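Local coordinates for protein erythrocyte binding antigen 140 (Plasmodium falciparum, PDB 4GF2) that probably binds a host receptor on the erythrocyte surface during red-cell invasion, this piece being part of a membrane protein and holding two Duffy binding domains, at residues 195-199 / 274-279. The protein carries 3 engineered substitutions. Residues are numbered along the deposited sequence; the frame is centred on the assembly and turned at random.
Sequences FLNIK and EYDDLC
E274 reaches from the short helix 273-279 to the edge of the F195 ring, on the long helix 175-202. With CG anti to the backbone N (chi1 -168°) and the chain extended beyond it, the carboxylate is carried along that edge to K199. From CB outward, CB just touches F195 CZ at 4.2 Å, and CG comes to 3.8 Å from that same CZ, in the ring plane. Next, E274 CD sits 3.6 Å from F195 CE2, with the carboxylate plane turned 70° from the ring. At the tip, OE1 is lifted out of the ring plane, still touching CE2, while OE2 stays near it and takes K199 NZ at 3.3 Å, a weak hydrogen bond within a salt bridge.

One turn deeper, I198 fills the buried side. Its CG2 meets C279 SG at 3.7 Å and L278 CD1 at 4.0 Å, while its CD1 comes to 4.2 Å from Y275 CE2. The C219-C279 disulfide ties helix 273-279 to helix 213-242, whose Y222 packs on I198 and edge-to-face with F195.

In this first Duffy binding region, which includes 195-199, isoleucine and leucine pack on the cystine sulfur in a buried apolar cluster; the long, weak bond is consistent with a loosely defined ion pair on the more exposed side.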
# COMPACT_ATOMS: atom_id res chain seq x y z
N PHE A 195 0.34 19.04 -2.22
CA PHE A 195 -1.03 18.90 -1.72
C PHE A 195 -2.04 19.57 -2.65
O PHE A 195 -3.17 19.10 -2.78
CB PHE A 195 -1.16 19.47 -0.31
CG PHE A 195 -2.33 18.92 0.44
CD1 PHE A 195 -2.25 17.68 1.06
CD2 PHE A 195 -3.52 19.62 0.52
CE1 PHE A 195 -3.34 17.16 1.75
CE2 PHE A 195 -4.61 19.11 1.20
CZ PHE A 195 -4.51 17.87 1.82
N LEU A 196 -1.63 20.65 -3.30
CA LEU A 196 -2.50 21.31 -4.27
C LEU A 196 -2.77 20.37 -5.44
O LEU A 196 -3.89 20.32 -5.96
CB LEU A 196 -1.89 22.62 -4.77
CG LEU A 196 -1.87 23.78 -3.77
CD1 LEU A 196 -1.27 25.02 -4.41
CD2 LEU A 196 -3.26 24.08 -3.23
N ASN A 197 -1.75 19.63 -5.86
CA ASN A 197 -1.95 18.61 -6.87
C ASN A 197 -3.00 17.60 -6.42
O ASN A 197 -3.85 17.18 -7.20
CB ASN A 197 -0.64 17.89 -7.18
CG ASN A 197 0.30 18.74 -8.00
OD1 ASN A 197 -0.13 19.57 -8.80
ND2 ASN A 197 1.60 18.54 -7.82
N ILE A 198 -2.95 17.22 -5.14
CA ILE A 198 -3.94 16.29 -4.59
C ILE A 198 -5.35 16.85 -4.71
O ILE A 198 -6.26 16.14 -5.11
CB ILE A 198 -3.65 15.96 -3.11
CG1 ILE A 198 -2.43 15.05 -3.00
CG2 ILE A 198 -4.85 15.31 -2.47
CD1 ILE A 198 -1.98 14.79 -1.58
N LYS A 199 -5.52 18.13 -4.37
CA LYS A 199 -6.83 18.77 -4.48
C LYS A 199 -7.30 18.77 -5.93
O LYS A 199 -8.42 18.38 -6.23
CB LYS A 199 -6.78 20.21 -3.96
CG LYS A 199 -6.50 20.34 -2.48
CD LYS A 199 -7.30 21.48 -1.86
CE LYS A 199 -6.77 21.86 -0.49
NZ LYS A 199 -7.71 22.73 0.27
N GLU A 274 -7.65 15.71 6.44
CA GLU A 274 -7.90 16.10 5.06
C GLU A 274 -7.25 15.14 4.07
O GLU A 274 -7.82 14.83 3.03
CB GLU A 274 -7.43 17.52 4.79
CG GLU A 274 -7.92 18.09 3.47
CD GLU A 274 -7.54 19.54 3.28
OE1 GLU A 274 -6.76 20.07 4.11
OE2 GLU A 274 -8.02 20.16 2.31
N TYR A 275 -6.05 14.67 4.39
CA TYR A 275 -5.37 13.73 3.51
C TYR A 275 -6.18 12.45 3.36
O TYR A 275 -6.45 11.99 2.24
CB TYR A 275 -3.97 13.40 4.02
CG TYR A 275 -3.31 12.34 3.17
CD1 TYR A 275 -3.52 10.99 3.43
CD2 TYR A 275 -2.51 12.69 2.10
CE1 TYR A 275 -2.94 10.02 2.65
CE2 TYR A 275 -1.92 11.72 1.31
CZ TYR A 275 -2.14 10.39 1.59
OH TYR A 275 -1.55 9.42 0.81
N ASP A 276 -6.57 11.86 4.49
CA ASP A 276 -7.39 10.66 4.49
C ASP A 276 -8.70 10.89 3.73
O ASP A 276 -9.18 10.00 3.03
CB ASP A 276 -7.70 10.23 5.93
CG ASP A 276 -6.52 9.56 6.60
OD1 ASP A 276 -5.41 9.57 6.03
OD2 ASP A 276 -6.71 9.01 7.71
N ASP A 277 -9.27 12.08 3.88
CA ASP A 277 -10.53 12.42 3.22
C ASP A 277 -10.40 12.47 1.70
O ASP A 277 -11.37 12.23 0.99
CB ASP A 277 -11.04 13.77 3.72
CG ASP A 277 -11.42 13.75 5.19
OD1 ASP A 277 -11.72 12.66 5.73
OD2 ASP A 277 -11.43 14.84 5.81
N LEU A 278 -9.21 12.80 1.21
CA LEU A 278 -9.02 13.01 -0.22
C LEU A 278 -8.29 11.86 -0.91
O LEU A 278 -8.35 11.72 -2.13
CB LEU A 278 -8.25 14.30 -0.47
CG LEU A 278 -8.96 15.61 -0.15
CD1 LEU A 278 -8.07 16.78 -0.52
CD2 LEU A 278 -10.30 15.71 -0.87
N CYS A 279 -7.58 11.05 -0.13
CA CYS A 279 -6.67 10.06 -0.70
C CYS A 279 -7.00 8.62 -0.36
O CYS A 279 -6.38 7.70 -0.89
CB CYS A 279 -5.24 10.38 -0.28
SG CYS A 279 -4.58 11.88 -1.03